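Bottromycin amidohydrolase (Streptomyces purpureus, PDB 6I5S) acts as the thiazoline-specific gatekeeper of bottromycin biosynthesis, a zinc amidohydrolase that probably cuts the follower peptide from the cyclised precursor. Local coordinates at residues H13-L18 against P121-A126; H96-D102 against T297-R301; D218-R222 against E263-H267. One frame throughout, in Å; residues are numbered along the deposited sequence. Where two conformers were deposited one is given.

In the fold
From the N terminus, the loop segment 13-18 folds onto helix 121-132 and closes interaction 1. The chain leaves for interaction 2 before that loop is complete: 96-102, just beyond strand 84-95, waits for 297-301, so the two contacts cross. They also touch, since His123 probably hydrogen-bonds through NE2 to the carbonyl of Val97, and Leu17 packs on Ser98 and Ser99. Interaction 3 is a short closure lying wholly within the long span of interaction 2; it brings helix 217-223 to the turn before strand 268-270. Its centre lies about 34 Å from each of the other two centres, and across the chain's centre from interaction 2.

Interaction 1. Residues H13-L18 against P121-A126; sequences HRRGLL and PAHLLA
Leu125 puts CD1 over one face of the Arg15 guanidinium, while CD2 lies 3.9 Å from NH2 of Arg15. The second flat group, the His123 ring, is met obliquely by Leu17, whose CD1 comes within 3.7 Å of CD2 of His123. Both ring nitrogens are engaged, NE2 with the carbonyl of Val97 and ND1 with the amide of Glu120, which fixes the rotation of the ring. CD1 of Leu17 goes on to meet CB of Ala126 at 4.0 Å. With CG anti to the backbone N (chi1 -176°), Leu125 brings its branches up to the two overlapping type I turns of 13-18, and its CB lies 3.3 Å from Arg14 O. That oxygen faces the first turn of helix 121-132 and receives a CA-H...O contact from Ala122 CA at 3.2 Å. An alanine in place of Leu125 would take away both methyls beside Arg15, and the guanidinium would probably be left with a gap beneath it and more freedom to turn. One water joins the backbones: it donates to Arg14 O (2.7 Å) and to Ala122 O (3.0 Å) and accepts from Leu17 N (2.9 Å). The N-terminal loop therefore sits on the helix without one direct hydrogen bond between the two segments; within them apolar packing, the CA-H...O contact and the bridging water take its place.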
loop_
_atom_site.group_PDB
_atom_site.type_symbol
_atom_site.label_atom_id
_atom_site.label_comp_id
_atom_site.label_asym_id
_atom_site.label_seq_id
_atom_site.Cartn_x
_atom_site.Cartn_y
_atom_site.Cartn_z
ATOM N N HIS A 13 -5.654 23.790 4.327
ATOM C CA HIS A 13 -6.385 22.650 3.797
ATOM C C HIS A 13 -6.010 21.346 4.490
ATOM O O HIS A 13 -6.168 20.266 3.915
ATOM C CB HIS A 13 -6.148 22.547 2.297
ATOM C CG HIS A 13 -6.667 23.717 1.525
ATOM N ND1 HIS A 13 -7.719 24.491 1.965
ATOM C CD2 HIS A 13 -6.280 24.247 0.343
ATOM C CE1 HIS A 13 -7.959 25.447 1.086
ATOM N NE2 HIS A 13 -7.099 25.320 0.093
ATOM N N ARG A 14 -5.483 21.419 5.729
ATOM C CA ARG A 14 -5.039 20.188 6.384
ATOM C C ARG A 14 -6.163 19.177 6.613
ATOM O O ARG A 14 -5.865 17.994 6.830
ATOM C CB ARG A 14 -4.342 20.509 7.711
ATOM C CG ARG A 14 -5.222 21.131 8.735
ATOM C CD ARG A 14 -4.369 21.676 9.899
ATOM N NE ARG A 14 -5.185 22.243 10.963
ATOM C CZ ARG A 14 -5.716 23.452 10.927
ATOM N NH1 ARG A 14 -5.530 24.232 9.872
ATOM N NH2 ARG A 14 -6.425 23.871 11.963
ATOM N N ARG A 15 -7.439 19.596 6.676
ATOM C CA ARG A 15 -8.537 18.636 6.837
ATOM C C ARG A 15 -9.065 18.147 5.495
ATOM O O ARG A 15 -10.131 17.546 5.430
ATOM C CB ARG A 15 -9.686 19.225 7.665
ATOM C CG ARG A 15 -9.260 19.640 9.063
ATOM C CD ARG A 15 -10.483 19.942 9.996
ATOM N NE ARG A 15 -11.378 18.784 10.119
ATOM C CZ ARG A 15 -11.236 17.799 11.006
ATOM N NH1 ARG A 15 -12.099 16.785 11.022
ATOM N NH2 ARG A 15 -10.264 17.842 11.910
ATOM N N GLY A 16 -8.296 18.341 4.427
ATOM C CA GLY A 16 -8.755 18.016 3.072
ATOM C C GLY A 16 -9.103 16.574 2.811
ATOM O O GLY A 16 -9.889 16.295 1.906
ATOM N N LEU A 17 -8.553 15.631 3.569
ATOM C CA LEU A 17 -8.963 14.255 3.372
ATOM C C LEU A 17 -10.332 13.947 3.957
ATOM O O LEU A 17 -10.895 12.899 3.635
ATOM C CB LEU A 17 -7.979 13.285 4.002
ATOM C CG LEU A 17 -6.601 13.222 3.326
ATOM C CD1 LEU A 17 -5.615 12.423 4.118
ATOM C CD2 LEU A 17 -6.739 12.616 1.867
ATOM N N LEU A 18 -10.867 14.814 4.821
ATOM C CA LEU A 18 -12.071 14.525 5.590
ATOM C C LEU A 18 -12.968 15.743 5.549
ATOM O O LEU A 18 -13.255 16.360 6.572
ATOM C CB LEU A 18 -11.731 14.132 7.027
ATOM C CG LEU A 18 -10.850 12.888 7.118
ATOM C CD1 LEU A 18 -10.268 12.743 8.507
ATOM C CD2 LEU A 18 -11.634 11.638 6.738
ATOM N N PRO A 121 0.837 17.627 5.439
ATOM C CA PRO A 121 0.112 17.867 6.721
ATOM C C PRO A 121 -1.276 17.242 6.781
ATOM O O PRO A 121 -1.662 16.771 7.851
ATOM C CB PRO A 121 0.057 19.390 6.774
ATOM C CG PRO A 121 1.308 19.823 6.064
ATOM C CD PRO A 121 1.425 18.872 4.910
ATOM N N ALA A 122 -2.006 17.146 5.647
ATOM C CA ALA A 122 -3.317 16.485 5.650
ATOM C C ALA A 122 -3.269 15.040 6.109
ATOM O O ALA A 122 -4.225 14.552 6.728
ATOM C CB ALA A 122 -3.953 16.543 4.268
ATOM N N HIS A 123 -2.183 14.315 5.809
ATOM C CA HIS A 123 -2.076 12.967 6.319
ATOM C C HIS A 123 -1.753 12.903 7.799
ATOM O O HIS A 123 -2.176 11.947 8.467
ATOM C CB HIS A 123 -1.022 12.191 5.528
ATOM C CG HIS A 123 -1.316 12.149 4.083
ATOM N ND1 HIS A 123 -0.771 13.043 3.181
ATOM C CD2 HIS A 123 -2.154 11.346 3.375
ATOM C CE1 HIS A 123 -1.261 12.796 1.983
ATOM N NE2 HIS A 123 -2.115 11.787 2.076
ATOM N N LEU A 124 -0.984 13.855 8.327
ATOM C CA LEU A 124 -0.814 13.938 9.774
ATOM C C LEU A 124 -2.132 14.238 10.446
ATOM O O LEU A 124 -2.410 13.730 11.537
ATOM C CB LEU A 124 0.198 15.024 10.115
ATOM C CG LEU A 124 1.645 14.710 9.607
ATOM C CD1 LEU A 124 2.553 15.804 10.076
ATOM C CD2 LEU A 124 2.176 13.371 10.120
ATOM N N LEU A 125 -2.925 15.125 9.856
ATOM C CA LEU A 125 -4.260 15.383 10.413
ATOM C C LEU A 125 -5.070 14.098 10.465
ATOM O O LEU A 125 -5.702 13.776 11.488
ATOM C CB LEU A 125 -4.979 16.460 9.593
ATOM C CG LEU A 125 -6.340 16.970 10.039
ATOM C CD1 LEU A 125 -7.428 15.932 9.679
ATOM C CD2 LEU A 125 -6.394 17.295 11.526
ATOM N N ALA A 126 -5.041 13.327 9.373
ATOM C CA ALA A 126 -5.760 12.067 9.344
ATOM C C ALA A 126 -5.262 11.126 10.427
ATOM O O ALA A 126 -6.058 10.408 11.018
ATOM C CB ALA A 126 -5.608 11.428 7.955
HETATM O O HOH W 1 -6.889 15.678 5.937
#

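Interaction 2. Residues H96-D102 against T297-R301; sequences HVSSVSD and TPSRR
Arg300 reaches across with its chain extended from CG to NE and takes Asp102 end-on, one nitrogen to each carboxylate oxygen. NH1 meets OD1 of Asp102 at 2.8 Å through the syn lone pair, with an N-H...O angle of 171°. NH2 binds OD2 of Asp102 at 2.8 Å, again from the syn side but somewhat above the carboxylate plane, the two flat groups being turned only 24° from each other. OD2 has a further donor: the amide of Ser98 points nearly along its C-O axis, Ser98 N to Asp102 OD2 being 2.8 Å. This double demand, with the arginine charge alongside, is likely to keep the buried aspartate ionised. Segment 96-102 begins with the second histidine of the His-x-His metal motif of the amidohydrolase superfamily, with His94 near the end of strand 84-95 and His96 just beyond it; NE2 of His96 binds a zinc ion together with His94, Asp348 and the carboxylated lysine Xaa183. A water in the guanidinium plane ties Arg300 to this stretch, accepting from NH2 of Arg300 at 2.6 Å and donating to the carbonyl O of His96 at 2.6 Å, with OG of Ser98 as its third partner. Thr297 adds van der Waals packing through its methyl group. With OG1 between the backbone N and the carbonyl carbon (chi1 66°), CG2 falls anti to the carbonyl carbon and lies 3.6 Å from OG of Ser99, the N-cap residue of helix 100-108, and 4.1 Å from CB of Ser101 in the first turn.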
loop_
_atom_site.group_PDB
_atom_site.type_symbol
_atom_site.label_atom_id
_atom_site.label_comp_id
_atom_site.label_asym_id
_atom_site.label_seq_id
_atom_site.Cartn_x
_atom_site.Cartn_y
_atom_site.Cartn_z
ATOM N N HIS A 96 -0.933 6.457 -2.409
ATOM C CA HIS A 96 -1.048 7.899 -2.597
ATOM C C HIS A 96 -2.513 8.227 -2.299
ATOM O O HIS A 96 -3.336 8.367 -3.198
ATOM C CB HIS A 96 -0.620 8.327 -3.986
ATOM C CG HIS A 96 0.856 8.168 -4.210
ATOM N ND1 HIS A 96 1.793 8.996 -3.625
ATOM C CD2 HIS A 96 1.558 7.243 -4.903
ATOM C CE1 HIS A 96 3.004 8.601 -3.969
ATOM N NE2 HIS A 96 2.888 7.540 -4.743
ATOM N N VAL A 97 -2.818 8.325 -1.017
ATOM C CA VAL A 97 -4.155 8.661 -0.537
ATOM C C VAL A 97 -4.343 10.154 -0.709
ATOM O O VAL A 97 -3.574 10.951 -0.158
ATOM C CB VAL A 97 -4.306 8.234 0.910
ATOM C CG1 VAL A 97 -5.565 8.845 1.503
ATOM C CG2 VAL A 97 -4.304 6.711 0.950
ATOM N N SER A 98 -5.358 10.532 -1.504
ATOM C CA SER A 98 -5.685 11.910 -1.816
ATOM C C SER A 98 -7.127 12.265 -1.498
ATOM O O SER A 98 -7.485 13.449 -1.567
ATOM C CB SER A 98 -5.425 12.206 -3.306
ATOM O OG SER A 98 -4.054 12.107 -3.573
ATOM N N SER A 99 -7.944 11.284 -1.147
ATOM C CA SER A 99 -9.359 11.532 -0.879
ATOM C C SER A 99 -9.909 10.473 0.066
ATOM O O SER A 99 -9.346 9.386 0.247
ATOM C CB SER A 99 -10.212 11.536 -2.167
ATOM O OG SER A 99 -10.370 10.244 -2.624
ATOM N N VAL A 100 -11.028 10.830 0.703
ATOM C CA VAL A 100 -11.716 9.862 1.555
ATOM C C VAL A 100 -12.168 8.631 0.765
ATOM O O VAL A 100 -12.268 7.540 1.335
ATOM C CB VAL A 100 -12.900 10.550 2.263
ATOM C CG1 VAL A 100 -13.901 11.059 1.253
ATOM C CG2 VAL A 100 -13.566 9.600 3.238
ATOM N N SER A 101 -12.392 8.763 -0.546
ATOM C CA SER A 101 -12.682 7.591 -1.377
ATOM C C SER A 101 -11.586 6.543 -1.256
ATOM O O SER A 101 -11.858 5.342 -1.186
ATOM C CB SER A 101 -12.868 8.046 -2.819
ATOM O OG SER A 101 -13.005 6.927 -3.667
ATOM N N ASP A 102 -10.322 6.971 -1.303
ATOM C CA ASP A 102 -9.210 6.041 -1.140
ATOM C C ASP A 102 -9.238 5.364 0.224
ATOM O O ASP A 102 -8.925 4.177 0.337
ATOM C CB ASP A 102 -7.876 6.774 -1.304
ATOM C CG ASP A 102 -7.768 7.555 -2.592
ATOM O OD1 ASP A 102 -8.480 7.241 -3.566
ATOM O OD2 ASP A 102 -6.900 8.476 -2.685
ATOM N N THR A 297 -11.872 9.405 -8.888
ATOM C CA THR A 297 -12.246 10.690 -8.328
ATOM C C THR A 297 -12.155 11.784 -9.393
ATOM O O THR A 297 -11.359 11.693 -10.330
ATOM C CB THR A 297 -11.333 11.043 -7.165
ATOM O OG1 THR A 297 -10.019 11.239 -7.659
ATOM C CG2 THR A 297 -11.334 9.928 -6.089
ATOM N N PRO A 298 -12.918 12.861 -9.235
ATOM C CA PRO A 298 -12.946 13.873 -10.298
ATOM C C PRO A 298 -11.572 14.433 -10.633
ATOM O O PRO A 298 -11.268 14.652 -11.816
ATOM C CB PRO A 298 -13.892 14.933 -9.735
ATOM C CG PRO A 298 -14.695 14.206 -8.708
ATOM C CD PRO A 298 -13.800 13.221 -8.108
ATOM N N SER A 299 -10.700 14.597 -9.632
ATOM C CA SER A 299 -9.378 15.162 -9.887
ATOM C C SER A 299 -8.501 14.216 -10.699
ATOM O O SER A 299 -7.590 14.668 -11.388
ATOM C CB SER A 299 -8.686 15.500 -8.571
ATOM O OG SER A 299 -8.559 14.345 -7.768
ATOM N N ARG A 300 -8.717 12.906 -10.584
ATOM C CA ARG A 300 -7.915 11.943 -11.301
ATOM C C ARG A 300 -8.418 11.640 -12.705
ATOM O O ARG A 300 -7.641 11.141 -13.511
ATOM C CB ARG A 300 -7.861 10.628 -10.533
ATOM C CG ARG A 300 -6.927 10.655 -9.357
ATOM C CD ARG A 300 -7.178 9.435 -8.520
ATOM N NE ARG A 300 -6.336 9.447 -7.355
ATOM C CZ ARG A 300 -6.699 8.973 -6.177
ATOM N NH1 ARG A 300 -7.916 8.442 -5.988
ATOM N NH2 ARG A 300 -5.834 9.058 -5.189
ATOM N N ARG A 301 -9.683 11.921 -13.009
ATOM C CA ARG A 301 -10.276 11.406 -14.236
ATOM C C ARG A 301 -9.544 11.896 -15.483
ATOM O O ARG A 301 -9.422 11.110 -16.437
ATOM C CB ARG A 301 -11.766 11.782 -14.268
ATOM C CG ARG A 301 -12.697 10.737 -14.831
ATOM C CD ARG A 301 -14.154 11.086 -14.440
ATOM N NE ARG A 301 -14.558 10.532 -13.137
ATOM C CZ ARG A 301 -15.509 11.040 -12.359
ATOM N NH1 ARG A 301 -16.159 12.139 -12.725
ATOM N NH2 ARG A 301 -15.805 10.457 -11.199
HETATM O O HOH W 2 -3.359 9.898 -5.267
#

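Interaction 3. Residues D218-R222 against E263-H267; sequences DVALR and EAAGH
The type II turn Ala264-His267, which leads into strand 268-270, lies against helix 217-223 where Leu221 meets Glu263, Ala264 and His267. Leu221 does most of the filling: its CD1 lies 3.8 Å from the carbonyl O of Glu263 and 3.9 Å from CB of Glu263, the two side chains crossing at about a right angle. The CB of Ala264 adds a looser apolar touch at 4.4 Å from CD1 of Leu221. In one of two deposited conformers the ring of His267 presents a face to the backbone carbonyl of Leu221, with the carbonyl carbon over the ring centre. The very close approach of the oxygen to that ring is doubtful, and in the same conformer ND1 makes only a weak hydrogen bond to Glu263 O. At the other end Asp218 and Glu263 run side by side, pointing the same way, their carboxylate planes 76° apart. Their like charges stand 4.0 Å from each other, Asp218 OD1 to Glu263 OE1. A water donating to Glu263 OE1 at 3.2 Å, and weakly to Asp218 OD1, probably eases the repulsion. Gly266 takes the positive phi (83°) required at the third position of the turn, and its neighbour His267 pairs through its backbone with Arg342. A helix that lies in sequence between the zinc ligands His210 and His229, packed beside the entry to a later strand, is consistent with the outer layer of an amidohydrolase barrel.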
loop_
_atom_site.group_PDB
_atom_site.type_symbol
_atom_site.label_atom_id
_atom_site.label_comp_id
_atom_site.label_asym_id
_atom_site.label_seq_id
_atom_site.Cartn_x
_atom_site.Cartn_y
_atom_site.Cartn_z
ATOM N N ASP A 218 24.414 -0.803 -4.143
ATOM C CA ASP A 218 24.780 -1.433 -2.880
ATOM C C ASP A 218 24.777 -0.421 -1.743
ATOM O O ASP A 218 24.400 -0.754 -0.622
ATOM C CB ASP A 218 26.147 -2.112 -2.985
ATOM C CG ASP A 218 27.073 -1.380 -3.903
ATOM O OD1 ASP A 218 26.774 -1.341 -5.122
ATOM O OD2 ASP A 218 28.075 -0.821 -3.405
ATOM N N VAL A 219 25.195 0.816 -2.014
ATOM C CA VAL A 219 25.111 1.870 -0.998
ATOM C C VAL A 219 23.657 2.153 -0.612
ATOM O O VAL A 219 23.313 2.303 0.575
ATOM C CB VAL A 219 25.840 3.127 -1.528
ATOM C CG1 VAL A 219 25.678 4.279 -0.615
ATOM C CG2 VAL A 219 27.292 2.824 -1.775
ATOM N N ALA A 220 22.767 2.240 -1.595
ATOM C CA ALA A 220 21.374 2.502 -1.307
ATOM C C ALA A 220 20.760 1.375 -0.491
ATOM O O ALA A 220 19.988 1.623 0.449
ATOM C CB ALA A 220 20.599 2.700 -2.596
ATOM N N LEU A 221 21.079 0.127 -0.825
ATOM C CA LEU A 221 20.484 -1.007 -0.133
ATOM C C LEU A 221 20.877 -1.037 1.326
ATOM O O LEU A 221 20.074 -1.419 2.178
ATOM C CB LEU A 221 20.885 -2.329 -0.783
ATOM C CG LEU A 221 20.289 -2.556 -2.154
ATOM C CD1 LEU A 221 20.961 -3.831 -2.789
ATOM C CD2 LEU A 221 18.800 -2.650 -2.146
ATOM N N ARG A 222 22.098 -0.654 1.651
ATOM C CA ARG A 222 22.497 -0.719 3.043
ATOM C C ARG A 222 22.149 0.527 3.846
ATOM O O ARG A 222 22.280 0.490 5.067
ATOM C CB ARG A 222 24.007 -1.025 3.174
ATOM C CG ARG A 222 24.930 -0.031 2.605
ATOM C CD ARG A 222 26.433 -0.438 2.971
ATOM N NE ARG A 222 27.418 0.115 2.079
ATOM C CZ ARG A 222 27.933 1.334 2.170
ATOM N NH1 ARG A 222 27.511 2.165 3.123
ATOM N NH2 ARG A 222 28.872 1.721 1.298
ATOM N N GLU A 263 23.003 -8.939 -2.401
ATOM C CA GLU A 263 23.173 -7.678 -1.698
ATOM C C GLU A 263 21.865 -7.220 -1.058
ATOM O O GLU A 263 21.887 -6.385 -0.151
ATOM C CB GLU A 263 23.693 -6.617 -2.661
ATOM C CG GLU A 263 25.194 -6.731 -2.963
ATOM C CD GLU A 263 25.622 -5.899 -4.170
ATOM O OE1 GLU A 263 24.956 -4.879 -4.465
ATOM O OE2 GLU A 263 26.623 -6.262 -4.827
ATOM N N ALA A 264 20.733 -7.758 -1.487
ATOM C CA ALA A 264 19.457 -7.314 -0.944
ATOM C C ALA A 264 18.992 -8.126 0.258
ATOM O O ALA A 264 17.911 -7.849 0.786
ATOM C CB ALA A 264 18.381 -7.348 -2.032
ATOM N N ALA A 265 19.776 -9.090 0.726
ATOM C CA ALA A 265 19.320 -9.906 1.844
ATOM C C ALA A 265 19.098 -9.047 3.072
ATOM O O ALA A 265 19.949 -8.244 3.439
ATOM C CB ALA A 265 20.330 -11.017 2.138
ATOM N N GLY A 266 17.923 -9.200 3.691
ATOM C CA GLY A 266 17.524 -8.422 4.832
ATOM C C GLY A 266 16.945 -7.068 4.538
ATOM O O GLY A 266 16.488 -6.403 5.467
ATOM N N HIS A 267 16.924 -6.635 3.296
ATOM C CA HIS A 267 16.428 -5.310 2.991
ATOM C C HIS A 267 15.007 -5.366 2.435
ATOM O O HIS A 267 14.606 -6.333 1.776
ATOM C CB HIS A 267 17.390 -4.638 2.037
ATOM C CG HIS A 267 18.734 -4.413 2.662
ATOM N ND1 HIS A 267 19.878 -5.028 2.216
ATOM C CD2 HIS A 267 19.096 -3.697 3.762
ATOM C CE1 HIS A 267 20.895 -4.676 2.983
ATOM N NE2 HIS A 267 20.450 -3.862 3.921
HETATM O O HOH W 3 25.625 -3.703 -7.310
#